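Local coordinates for protein MmeI (Methylophilus methylotrophus, PDB 5HR4) that binds specific DNA as a type IIL restriction-modification enzyme and probably methylates the exocyclic amino group of adenine using S-adenosyl-L-methionine, at residues A[854-859]-A[867-872]; A[797-802]-A[886-891]; A[182-187]-A[262-267]; A[230-235]-A[252-257]. One frame throughout, in Å; residues are numbered along the deposited sequence.

Contact 1 (A[854-859]-A[867-872]); sequences GLYDPK and KAHQKL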
loop_
_atom_site.group_PDB
_atom_site.type_symbol
_atom_site.label_atom_id
_atom_site.label_comp_id
_atom_site.label_asym_id
_atom_site.label_seq_id
_atom_site.Cartn_x
_atom_site.Cartn_y
_atom_site.Cartn_z
ATOM N N GLY A 854 -26.381 11.566 12.085
ATOM C CA GLY A 854 -27.248 12.452 11.325
ATOM C C GLY A 854 -27.051 13.913 11.664
ATOM O O GLY A 854 -27.153 14.775 10.787
ATOM N N LEU A 855 -26.733 14.213 12.923
ATOM C CA LEU A 855 -26.535 15.598 13.328
ATOM C C LEU A 855 -25.180 16.140 12.914
ATOM O O LEU A 855 -25.050 17.349 12.704
ATOM C CB LEU A 855 -26.694 15.745 14.836
ATOM C CG LEU A 855 -28.143 15.887 15.305
ATOM C CD1 LEU A 855 -28.305 15.376 16.717
ATOM C CD2 LEU A 855 -28.540 17.332 15.233
ATOM N N TYR A 856 -24.158 15.286 12.801
ATOM C CA TYR A 856 -22.814 15.765 12.492
ATOM C C TYR A 856 -22.350 15.437 11.080
ATOM O O TYR A 856 -21.193 15.709 10.740
ATOM C CB TYR A 856 -21.815 15.232 13.517
ATOM C CG TYR A 856 -21.789 16.040 14.793
ATOM C CD1 TYR A 856 -22.818 15.948 15.725
ATOM C CD2 TYR A 856 -20.737 16.904 15.064
ATOM C CE1 TYR A 856 -22.786 16.693 16.893
ATOM C CE2 TYR A 856 -20.699 17.652 16.229
ATOM C CZ TYR A 856 -21.720 17.542 17.139
ATOM O OH TYR A 856 -21.665 18.295 18.289
ATOM N N ASP A 857 -23.204 14.879 10.249
ATOM C CA ASP A 857 -22.949 14.937 8.825
ATOM C C ASP A 857 -23.019 16.398 8.373
ATOM O O ASP A 857 -24.032 17.064 8.628
ATOM C CB ASP A 857 -23.980 14.083 8.108
ATOM C CG ASP A 857 -24.002 14.319 6.621
ATOM O OD1 ASP A 857 -22.990 14.810 6.058
ATOM O OD2 ASP A 857 -25.051 13.999 6.015
ATOM N N PRO A 858 -21.977 16.945 7.735
ATOM C CA PRO A 858 -21.986 18.395 7.447
ATOM C C PRO A 858 -22.941 18.809 6.324
ATOM O O PRO A 858 -23.320 19.986 6.258
ATOM C CB PRO A 858 -20.521 18.699 7.106
ATOM C CG PRO A 858 -19.952 17.412 6.682
ATOM C CD PRO A 858 -20.661 16.343 7.471
ATOM N N LYS A 859 -23.361 17.883 5.461
ATOM C CA LYS A 859 -24.515 18.135 4.605
ATOM C C LYS A 859 -25.769 18.424 5.433
ATOM O O LYS A 859 -26.362 19.498 5.331
ATOM C CB LYS A 859 -24.742 16.933 3.686
ATOM N N LYS A 867 -24.021 26.789 14.729
ATOM C CA LYS A 867 -23.824 28.060 15.411
ATOM C C LYS A 867 -23.168 27.853 16.771
ATOM O O LYS A 867 -22.146 28.484 17.080
ATOM C CB LYS A 867 -25.159 28.794 15.539
ATOM N N ALA A 868 -23.726 26.949 17.589
ATOM C CA ALA A 868 -23.127 26.655 18.888
ATOM C C ALA A 868 -21.671 26.230 18.741
ATOM O O ALA A 868 -20.814 26.638 19.541
ATOM C CB ALA A 868 -23.931 25.575 19.617
ATOM N N HIS A 869 -21.355 25.429 17.719
ATOM C CA HIS A 869 -19.946 25.110 17.506
ATOM C C HIS A 869 -19.162 26.359 17.139
ATOM O O HIS A 869 -18.044 26.565 17.634
ATOM C CB HIS A 869 -19.778 24.023 16.441
ATOM C CG HIS A 869 -19.802 22.632 16.997
ATOM N ND1 HIS A 869 -18.653 21.923 17.282
ATOM C CD2 HIS A 869 -20.836 21.825 17.341
ATOM C CE1 HIS A 869 -18.979 20.735 17.764
ATOM N NE2 HIS A 869 -20.297 20.651 17.811
ATOM N N GLN A 870 -19.743 27.226 16.299
ATOM C CA GLN A 870 -19.083 28.493 16.008
ATOM C C GLN A 870 -18.951 29.339 17.266
ATOM O O GLN A 870 -17.926 30.004 17.469
ATOM C CB GLN A 870 -19.832 29.244 14.910
ATOM C CG GLN A 870 -19.473 28.789 13.493
ATOM C CD GLN A 870 -20.521 29.189 12.463
ATOM O OE1 GLN A 870 -21.424 29.990 12.748
ATOM N NE2 GLN A 870 -20.410 28.625 11.254
ATOM N N LYS A 871 -19.962 29.296 18.143
ATOM C CA LYS A 871 -19.836 29.957 19.439
ATOM C C LYS A 871 -18.669 29.375 20.231
ATOM O O LYS A 871 -17.868 30.122 20.815
ATOM C CB LYS A 871 -21.145 29.839 20.218
ATOM N N LEU A 872 -18.526 28.041 20.210
ATOM C CA LEU A 872 -17.487 27.360 20.984
ATOM C C LEU A 872 -16.100 27.691 20.468
ATOM O O LEU A 872 -15.194 27.993 21.256
ATOM C CB LEU A 872 -17.721 25.852 20.952
ATOM C CG LEU A 872 -16.939 24.846 21.807
ATOM C CD1 LEU A 872 -15.954 24.134 20.941
ATOM C CD2 LEU A 872 -16.244 25.456 23.034
#
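Y856 and H869 show how one polar bond can span two helices whose backbones stay well apart: their CA atoms are 11.0 Å from each other, yet Y856 OH lies 2.8 Å from H869 NE2 in a hydrogen bond in which either group could be the donor. The hydroxyl arrives at the edge of the imidazole, in the plane of that ring. Y856 places CG beside its backbone N and opposite the carbonyl carbon (chi1 -82°), which carries the phenol across the gap. R844 NH2 makes a second hydrogen bond to the same hydroxyl.

The aromatic contact is oblique, with ring centroids 5.4 Å apart and planes at 81°. A phenylalanine in place of Y856 would probably keep much of the ring packing but leave H869 NE2 and R844 without their shared hydroxyl.

Within 854-859, D857 OD1 accepts from K859 N at 3.2 Å, an Asx turn where the chain leaves helix 852-856. In the C-terminal domain, this short helix and the long helix 863-880 both pack on helix 827-845, where I840 touches Y856 and H869, while S790, on helix 783-790 of the target recognition domain, also meets H869.

Contact 2 (A[797-802]-A[886-891]); sequences WMRNVG and NTEIAR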
loop_
_atom_site.group_PDB
_atom_site.type_symbol
_atom_site.label_atom_id
_atom_site.label_comp_id
_atom_site.label_asym_id
_atom_site.label_seq_id
_atom_site.Cartn_x
_atom_site.Cartn_y
_atom_site.Cartn_z
ATOM N N TRP A 797 -6.070 19.247 15.546
ATOM C CA TRP A 797 -4.945 18.503 16.095
ATOM C C TRP A 797 -5.089 17.012 15.806
ATOM O O TRP A 797 -4.207 16.401 15.193
ATOM C CB TRP A 797 -4.827 18.763 17.594
ATOM C CG TRP A 797 -3.602 18.173 18.185
ATOM C CD1 TRP A 797 -3.521 17.069 18.991
ATOM C CD2 TRP A 797 -2.267 18.645 18.013
ATOM N NE1 TRP A 797 -2.220 16.838 19.341
ATOM C CE2 TRP A 797 -1.425 17.786 18.748
ATOM C CE3 TRP A 797 -1.701 19.712 17.319
ATOM C CZ2 TRP A 797 -0.045 17.959 18.797
ATOM C CZ3 TRP A 797 -0.337 19.883 17.369
ATOM C CH2 TRP A 797 0.480 19.011 18.109
ATOM N N MET A 798 -6.209 16.418 16.230
ATOM C CA MET A 798 -6.513 15.023 15.902
ATOM C C MET A 798 -6.272 14.703 14.425
ATOM O O MET A 798 -5.699 13.655 14.100
ATOM C CB MET A 798 -7.961 14.717 16.287
ATOM C CG MET A 798 -8.464 13.347 15.854
ATOM S SD MET A 798 -9.072 13.251 14.149
ATOM C CE MET A 798 -10.390 14.461 14.146
ATOM N N ARG A 799 -6.708 15.593 13.518
ATOM C CA ARG A 799 -6.563 15.380 12.073
ATOM C C ARG A 799 -5.112 15.302 11.642
ATOM O O ARG A 799 -4.792 14.611 10.665
ATOM C CB ARG A 799 -7.223 16.514 11.295
ATOM C CG ARG A 799 -8.596 16.230 10.734
ATOM C CD ARG A 799 -9.181 17.490 10.137
ATOM N NE ARG A 799 -10.548 17.650 10.606
ATOM C CZ ARG A 799 -10.980 18.614 11.414
ATOM N NH1 ARG A 799 -10.165 19.562 11.853
ATOM N NH2 ARG A 799 -12.250 18.620 11.774
ATOM N N ASN A 800 -4.224 16.015 12.332
ATOM C CA ASN A 800 -2.843 16.152 11.885
ATOM C C ASN A 800 -1.860 15.196 12.554
ATOM O O ASN A 800 -0.987 14.645 11.871
ATOM C CB ASN A 800 -2.390 17.590 12.093
ATOM C CG ASN A 800 -2.884 18.477 11.012
ATOM O OD1 ASN A 800 -2.275 18.562 9.950
ATOM N ND2 ASN A 800 -4.014 19.123 11.246
ATOM N N VAL A 801 -1.953 14.988 13.869
ATOM C CA VAL A 801 -1.001 14.118 14.538
ATOM C C VAL A 801 -1.581 12.763 14.868
ATOM O O VAL A 801 -0.817 11.873 15.274
ATOM C CB VAL A 801 -0.444 14.752 15.828
ATOM C CG1 VAL A 801 -0.076 16.196 15.578
ATOM C CG2 VAL A 801 -1.454 14.618 16.957
ATOM N N GLY A 802 -2.893 12.570 14.731
ATOM C CA GLY A 802 -3.475 11.255 14.917
ATOM C C GLY A 802 -3.093 10.334 13.781
ATOM O O GLY A 802 -2.314 10.666 12.890
ATOM N N ASN A 886 -8.127 31.313 10.192
ATOM C CA ASN A 886 -9.217 30.333 10.365
ATOM C C ASN A 886 -9.252 29.322 9.217
ATOM O O ASN A 886 -10.274 29.135 8.548
ATOM C CB ASN A 886 -10.580 31.019 10.524
ATOM N N THR A 887 -8.113 28.666 9.002
ATOM C CA THR A 887 -7.942 27.613 8.014
ATOM C C THR A 887 -7.217 26.436 8.667
ATOM O O THR A 887 -6.508 26.593 9.668
ATOM C CB THR A 887 -7.123 28.106 6.809
ATOM O OG1 THR A 887 -5.795 28.407 7.248
ATOM C CG2 THR A 887 -7.719 29.366 6.206
ATOM N N GLU A 888 -7.377 25.241 8.097
ATOM C CA GLU A 888 -6.651 24.113 8.668
ATOM C C GLU A 888 -5.140 24.338 8.590
ATOM O O GLU A 888 -4.412 23.912 9.492
ATOM C CB GLU A 888 -7.070 22.796 7.993
ATOM C CG GLU A 888 -8.359 22.127 8.575
ATOM C CD GLU A 888 -8.112 21.271 9.850
ATOM O OE1 GLU A 888 -8.674 21.606 10.915
ATOM O OE2 GLU A 888 -7.363 20.262 9.794
ATOM N N ILE A 889 -4.664 25.069 7.570
ATOM C CA ILE A 889 -3.232 25.379 7.445
ATOM C C ILE A 889 -2.751 26.214 8.628
ATOM O O ILE A 889 -1.759 25.880 9.288
ATOM C CB ILE A 889 -2.941 26.120 6.125
ATOM C CG1 ILE A 889 -3.342 25.288 4.907
ATOM C CG2 ILE A 889 -1.460 26.499 6.050
ATOM C CD1 ILE A 889 -2.178 24.645 4.206
ATOM N N ALA A 890 -3.420 27.343 8.880
ATOM C CA ALA A 890 -2.943 28.273 9.899
ATOM C C ALA A 890 -3.130 27.708 11.300
ATOM O O ALA A 890 -2.293 27.945 12.180
ATOM C CB ALA A 890 -3.660 29.621 9.765
ATOM N N ARG A 891 -4.226 26.973 11.529
ATOM C CA ARG A 891 -4.446 26.335 12.828
ATOM C C ARG A 891 -3.396 25.253 13.108
ATOM O O ARG A 891 -2.758 25.266 14.167
ATOM C CB ARG A 891 -5.869 25.767 12.901
ATOM C CG ARG A 891 -6.953 26.823 13.201
ATOM C CD ARG A 891 -8.343 26.213 13.416
ATOM N NE ARG A 891 -9.182 27.033 14.298
ATOM C CZ ARG A 891 -10.106 27.893 13.872
ATOM N NH1 ARG A 891 -10.325 28.051 12.572
ATOM N NH2 ARG A 891 -10.817 28.598 14.739
#
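The contact of R799 with E888 is a salt bridge near the protein surface, joining the C-terminal end of helix 792-801 in the target recognition domain to the first turn of helix 888-903 in the C-terminal domain. R799 NH1 stands 2.7 Å from E888 OE1. The charged groups cross rather than lie flat against each other, with guanidinium and carboxylate planes 88° apart, and this is no two-pronged, coplanar pairing. The other oxygen, E888 OE2, lies 3.3 Å from R799 CD, on the aliphatic part of the arginine. The E888 chain bends at chi2 (-83°), which turns the carboxylate across the arginine.

T887 is the N-cap of helix 888-903: T887 OG1 accepts from A890 N at 3.1 Å, and E888 follows directly in the opening turn. That position may add a modest favourable helix-dipole effect to the pull of the arginine.

N800 ND2 stays 3.8 Å from E888 OE2, too far for a hydrogen bond; it donates instead to C796 O, one turn back. R799 NE has a weak hydrogen bond to Y809 OH. Further along the same pair of helices, the buried W797 meets L895 and F896, and N800 touches I892.

Contact 3 (A[182-187]-A[262-267]); sequences EGHALE and FEEPLP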
loop_
_atom_site.group_PDB
_atom_site.type_symbol
_atom_site.label_atom_id
_atom_site.label_comp_id
_atom_site.label_asym_id
_atom_site.label_seq_id
_atom_site.Cartn_x
_atom_site.Cartn_y
_atom_site.Cartn_z
ATOM N N GLU A 182 6.927 -28.524 -10.348
ATOM C CA GLU A 182 6.932 -27.526 -9.297
ATOM C C GLU A 182 8.229 -26.744 -9.368
ATOM O O GLU A 182 9.179 -27.146 -10.029
ATOM C CB GLU A 182 6.798 -28.205 -7.920
ATOM N N GLY A 183 8.278 -25.636 -8.648
ATOM C CA GLY A 183 9.563 -25.009 -8.437
ATOM C C GLY A 183 10.126 -24.289 -9.660
ATOM O O GLY A 183 9.405 -23.808 -10.550
ATOM N N HIS A 184 11.459 -24.225 -9.679
ATOM C CA HIS A 184 12.205 -23.467 -10.676
ATOM C C HIS A 184 11.849 -23.891 -12.094
ATOM O O HIS A 184 11.648 -23.041 -12.970
ATOM C CB HIS A 184 13.706 -23.636 -10.427
ATOM C CG HIS A 184 14.562 -22.922 -11.421
ATOM N ND1 HIS A 184 14.613 -21.547 -11.502
ATOM C CD2 HIS A 184 15.391 -23.390 -12.386
ATOM C CE1 HIS A 184 15.448 -21.198 -12.466
ATOM N NE2 HIS A 184 15.931 -22.297 -13.021
ATOM N N ALA A 185 11.792 -25.197 -12.362
ATOM C CA ALA A 185 11.383 -25.611 -13.703
ATOM C C ALA A 185 10.028 -25.014 -14.052
ATOM O O ALA A 185 9.856 -24.423 -15.125
ATOM C CB ALA A 185 11.345 -27.132 -13.828
ATOM N N LEU A 186 9.065 -25.106 -13.132
ATOM C CA LEU A 186 7.725 -24.606 -13.424
ATOM C C LEU A 186 7.758 -23.126 -13.825
ATOM O O LEU A 186 7.275 -22.756 -14.899
ATOM C CB LEU A 186 6.812 -24.835 -12.219
ATOM C CG LEU A 186 5.400 -24.283 -12.382
ATOM C CD1 LEU A 186 4.644 -25.027 -13.472
ATOM C CD2 LEU A 186 4.662 -24.334 -11.067
ATOM N N GLU A 187 8.373 -22.280 -12.988
ATOM C CA GLU A 187 8.403 -20.846 -13.239
ATOM C C GLU A 187 9.019 -20.525 -14.593
ATOM O O GLU A 187 8.509 -19.668 -15.328
ATOM C CB GLU A 187 9.184 -20.127 -12.139
ATOM C CG GLU A 187 8.987 -20.640 -10.721
ATOM C CD GLU A 187 7.533 -20.650 -10.251
ATOM O OE1 GLU A 187 7.266 -21.188 -9.143
ATOM O OE2 GLU A 187 6.658 -20.136 -10.986
ATOM N N PHE A 262 16.740 -19.263 -22.471
ATOM C CA PHE A 262 16.634 -20.595 -23.066
ATOM C C PHE A 262 17.845 -21.491 -22.800
ATOM O O PHE A 262 17.929 -22.604 -23.361
ATOM C CB PHE A 262 16.357 -20.470 -24.569
ATOM C CG PHE A 262 14.928 -20.139 -24.867
ATOM C CD1 PHE A 262 13.958 -21.129 -24.827
ATOM C CD2 PHE A 262 14.536 -18.827 -25.118
ATOM C CE1 PHE A 262 12.612 -20.826 -25.066
ATOM C CE2 PHE A 262 13.195 -18.518 -25.351
ATOM C CZ PHE A 262 12.229 -19.523 -25.321
ATOM N N GLU A 263 18.760 -21.060 -21.925
ATOM C CA GLU A 263 20.033 -21.749 -21.801
ATOM C C GLU A 263 19.922 -23.016 -20.974
ATOM O O GLU A 263 20.673 -23.968 -21.214
ATOM C CB GLU A 263 21.073 -20.810 -21.201
ATOM C CG GLU A 263 20.949 -20.540 -19.730
ATOM C CD GLU A 263 22.076 -19.630 -19.262
ATOM O OE1 GLU A 263 22.979 -19.368 -20.091
ATOM O OE2 GLU A 263 22.063 -19.173 -18.091
ATOM N N GLU A 264 18.981 -23.066 -20.013
ATOM C CA GLU A 264 18.970 -24.189 -19.092
ATOM C C GLU A 264 18.090 -25.311 -19.622
ATOM O O GLU A 264 16.922 -25.080 -19.933
ATOM C CB GLU A 264 18.474 -23.769 -17.724
ATOM C CG GLU A 264 18.459 -24.912 -16.745
ATOM C CD GLU A 264 17.862 -24.535 -15.405
ATOM O OE1 GLU A 264 17.360 -23.395 -15.289
ATOM O OE2 GLU A 264 17.896 -25.378 -14.470
ATOM N N PRO A 265 18.603 -26.534 -19.726
ATOM C CA PRO A 265 17.720 -27.665 -20.027
ATOM C C PRO A 265 16.771 -27.908 -18.856
ATOM O O PRO A 265 17.129 -27.716 -17.691
ATOM C CB PRO A 265 18.701 -28.831 -20.226
ATOM C CG PRO A 265 19.813 -28.502 -19.286
ATOM C CD PRO A 265 19.969 -26.987 -19.392
ATOM N N LEU A 266 15.551 -28.322 -19.177
ATOM C CA LEU A 266 14.512 -28.466 -18.178
ATOM C C LEU A 266 13.942 -29.869 -18.266
ATOM O O LEU A 266 13.812 -30.410 -19.376
ATOM C CB LEU A 266 13.370 -27.458 -18.387
ATOM C CG LEU A 266 13.567 -26.043 -17.876
ATOM C CD1 LEU A 266 12.349 -25.191 -18.226
ATOM C CD2 LEU A 266 13.838 -26.029 -16.370
ATOM N N PRO A 267 13.576 -30.469 -17.136
ATOM C CA PRO A 267 12.868 -31.741 -17.179
ATOM C C PRO A 267 11.623 -31.603 -18.030
ATOM O O PRO A 267 10.997 -30.532 -18.042
ATOM C CB PRO A 267 12.515 -32.009 -15.707
ATOM C CG PRO A 267 12.613 -30.692 -15.033
ATOM C CD PRO A 267 13.661 -29.923 -15.770
#
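The backbones of A185 and L266 come within 6.2 Å at their CA atoms, where a loop without regular structure passes alongside the first turn of helix 183-200. A small side chain on the helix allows this closeness: L266 CD2 lies 3.6 Å from A185 CA and 3.7 Å from A185 CB. P267 adds its ring to the same methyl, with P267 CG 4.0 Å from A185 CB, so that two loop residues share one alanine.

Beside this apolar patch runs a histidine-carboxylate hydrogen bond. H184 NE2 donates to E264 OE1 at 2.9 Å with an N-H...O angle of 147°. The acceptor sits in the plane of the imidazole and uses its syn lone pair, on the side of the other oxygen. The two side chains approach from opposite directions; with CG opposite the backbone N (chi1 180°) and the chain straight beyond it, E264 sends its carboxylate out to the edge of the imidazole. The other ring nitrogen, H184 ND1, is hydrogen-bonded to E416 OE2, so the imidazole bridges two acidic side chains. An alanine at E264 would probably leave H184 NE2 without its acceptor and the imidazole less firmly fixed in rotation.

The loop lies between helices 259-262 and 273-283; R192 of helix 183-200 holds its E264 carbonyl, while helix 416-440 flanks H184 from the methyltransferase domain.

Contact 4 (A[230-235]-A[252-257]); sequences NTLFYV and AAFPYI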
loop_
_atom_site.group_PDB
_atom_site.type_symbol
_atom_site.label_atom_id
_atom_site.label_comp_id
_atom_site.label_asym_id
_atom_site.label_seq_id
_atom_site.Cartn_x
_atom_site.Cartn_y
_atom_site.Cartn_z
ATOM N N ASN A 230 9.810 -29.847 -25.273
ATOM C CA ASN A 230 11.184 -29.971 -24.782
ATOM C C ASN A 230 12.191 -29.812 -25.912
ATOM O O ASN A 230 13.207 -29.118 -25.751
ATOM C CB ASN A 230 11.374 -31.314 -24.072
ATOM C CG ASN A 230 12.662 -31.371 -23.256
ATOM O OD1 ASN A 230 13.701 -31.884 -23.713
ATOM N ND2 ASN A 230 12.603 -30.841 -22.038
ATOM N N THR A 231 11.923 -30.432 -27.071
ATOM C CA THR A 231 12.810 -30.248 -28.222
ATOM C C THR A 231 12.714 -28.830 -28.760
ATOM O O THR A 231 13.718 -28.258 -29.205
ATOM C CB THR A 231 12.490 -31.240 -29.346
ATOM O OG1 THR A 231 12.514 -32.583 -28.852
ATOM C CG2 THR A 231 13.522 -31.123 -30.460
ATOM N N LEU A 232 11.511 -28.252 -28.745
ATOM C CA LEU A 232 11.379 -26.859 -29.147
ATOM C C LEU A 232 12.277 -25.983 -28.287
ATOM O O LEU A 232 13.081 -25.197 -28.808
ATOM C CB LEU A 232 9.922 -26.415 -29.066
ATOM C CG LEU A 232 9.611 -24.936 -29.357
ATOM C CD1 LEU A 232 10.072 -24.438 -30.741
ATOM C CD2 LEU A 232 8.141 -24.706 -29.184
ATOM N N PHE A 233 12.213 -26.163 -26.964
ATOM C CA PHE A 233 13.086 -25.389 -26.086
ATOM C C PHE A 233 14.549 -25.605 -26.418
ATOM O O PHE A 233 15.362 -24.691 -26.244
ATOM C CB PHE A 233 12.850 -25.739 -24.624
ATOM C CG PHE A 233 11.551 -25.230 -24.075
ATOM C CD1 PHE A 233 10.808 -24.274 -24.761
ATOM C CD2 PHE A 233 11.085 -25.690 -22.864
ATOM C CE1 PHE A 233 9.616 -23.798 -24.242
ATOM C CE2 PHE A 233 9.895 -25.216 -22.340
ATOM C CZ PHE A 233 9.163 -24.267 -23.026
ATOM N N TYR A 234 14.917 -26.795 -26.892
ATOM C CA TYR A 234 16.315 -26.985 -27.251
ATOM C C TYR A 234 16.639 -26.276 -28.564
ATOM O O TYR A 234 17.692 -25.637 -28.679
ATOM C CB TYR A 234 16.679 -28.475 -27.315
ATOM C CG TYR A 234 17.946 -28.714 -28.106
ATOM C CD1 TYR A 234 19.209 -28.545 -27.532
ATOM C CD2 TYR A 234 17.882 -29.060 -29.455
ATOM C CE1 TYR A 234 20.372 -28.736 -28.295
ATOM C CE2 TYR A 234 19.028 -29.259 -30.209
ATOM C CZ TYR A 234 20.264 -29.101 -29.631
ATOM O OH TYR A 234 21.377 -29.302 -30.417
ATOM N N VAL A 235 15.743 -26.353 -29.558
ATOM C CA VAL A 235 16.001 -25.683 -30.834
ATOM C C VAL A 235 16.182 -24.188 -30.626
ATOM O O VAL A 235 17.181 -23.605 -31.064
ATOM C CB VAL A 235 14.879 -25.955 -31.850
ATOM C CG1 VAL A 235 15.039 -25.009 -33.044
ATOM C CG2 VAL A 235 14.917 -27.386 -32.316
ATOM N N ALA A 252 12.606 -26.754 -37.650
ATOM C CA ALA A 252 13.652 -25.891 -38.186
ATOM C C ALA A 252 13.145 -24.489 -38.536
ATOM O O ALA A 252 13.956 -23.577 -38.708
ATOM C CB ALA A 252 14.305 -26.571 -39.401
ATOM N N ALA A 253 11.835 -24.274 -38.610
ATOM C CA ALA A 253 11.334 -22.937 -38.895
ATOM C C ALA A 253 11.461 -21.983 -37.715
ATOM O O ALA A 253 11.238 -20.785 -37.894
ATOM C CB ALA A 253 9.878 -23.010 -39.351
ATOM N N PHE A 254 11.802 -22.443 -36.584
ATOM C CA PHE A 254 11.848 -21.552 -35.428
ATOM C C PHE A 254 13.222 -20.917 -35.299
ATOM O O PHE A 254 14.235 -21.601 -35.434
ATOM C CB PHE A 254 11.533 -22.306 -34.138
ATOM C CG PHE A 254 10.098 -22.664 -33.987
ATOM C CD1 PHE A 254 9.232 -21.823 -33.311
ATOM C CD2 PHE A 254 9.607 -23.829 -34.529
ATOM C CE1 PHE A 254 7.893 -22.145 -33.178
ATOM C CE2 PHE A 254 8.274 -24.159 -34.399
ATOM C CZ PHE A 254 7.413 -23.311 -33.726
ATOM N N PRO A 255 13.288 -19.627 -35.009
ATOM C CA PRO A 255 14.590 -18.951 -34.980
ATOM C C PRO A 255 15.381 -19.354 -33.753
ATOM O O PRO A 255 14.837 -19.868 -32.776
ATOM C CB PRO A 255 14.209 -17.469 -34.917
ATOM C CG PRO A 255 12.885 -17.486 -34.121
ATOM C CD PRO A 255 12.185 -18.753 -34.547
ATOM N N TYR A 256 16.673 -19.065 -33.803
ATOM C CA TYR A 256 17.525 -19.114 -32.620
ATOM C C TYR A 256 17.261 -17.896 -31.727
ATOM O O TYR A 256 17.260 -16.750 -32.204
ATOM C CB TYR A 256 18.990 -19.189 -33.073
ATOM C CG TYR A 256 20.054 -18.935 -32.023
ATOM C CD1 TYR A 256 20.235 -19.804 -30.944
ATOM C CD2 TYR A 256 20.916 -17.841 -32.132
ATOM C CE1 TYR A 256 21.229 -19.566 -29.986
ATOM C CE2 TYR A 256 21.907 -17.596 -31.183
ATOM C CZ TYR A 256 22.068 -18.459 -30.112
ATOM O OH TYR A 256 23.063 -18.197 -29.168
ATOM N N ILE A 257 17.015 -18.136 -30.431
ATOM C CA ILE A 257 16.643 -17.072 -29.496
ATOM C C ILE A 257 17.712 -16.860 -28.411
ATOM O O ILE A 257 18.117 -15.724 -28.139
ATOM C CB ILE A 257 15.259 -17.352 -28.869
ATOM C CG1 ILE A 257 14.215 -17.538 -29.965
ATOM C CG2 ILE A 257 14.839 -16.212 -27.969
ATOM C CD1 ILE A 257 13.757 -16.206 -30.545
#
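L232 places a single methyl on the face of F254, a compact example of an aliphatic group packed against a ring. L232 CD1 is 3.7 Å from the centroid of the F254 ring and only 10° off its normal, so the methyl stands almost directly over the centre, with F254 CG also 3.7 Å from L232 CD1. This is a CH-pi contact. The leucine reaches it with CG opposite its backbone N (chi1 176°), and its side chain meets that of F254 at about a right angle.

F233, next in sequence, turns to other partners: R192 makes a cation-pi contact with its ring, and Y189 meets it edge-to-face. One turn beyond L232 comes V235, whose CG1 lies 4.2 Å from F254 O and beside the chain leading into Y256. That carbonyl of the buried F254 accepts a hydrogen bond from R243 NH1, beside the valine.

F205 meets F254 edge-to-face, L209 of helix 209-217 packs on it, and F210 touches L232. Together they form a small hydrophobic core that fastens the loop before helix 259-262 to helix 225-235 in the helicase spacer domain, with the bound calcium ion about 12 Å from the side chain of F254.

Overall arrangement
From the N terminus, helix 183-200 opens contact 3, which closes only when the chain returns at 262-267. Within that span, contact 4 closes a shorter loop between helix 225-235 and the segment 252-257. The two touch, since N230 ND2 probably donates to L266 O and F262 packs on F233 and I257, joining them into one packed unit around the helicase spacer domain. The chain then runs through the methyltransferase domain and much of the target recognition domain before 797-802 opens contact 2. Contact 1 forms and closes inside that loop, in the C-terminal domain, before 886-891 completes it, tying the target recognition domain to the C-terminal domain. The two pairs lie on opposite sides of the chain's centre.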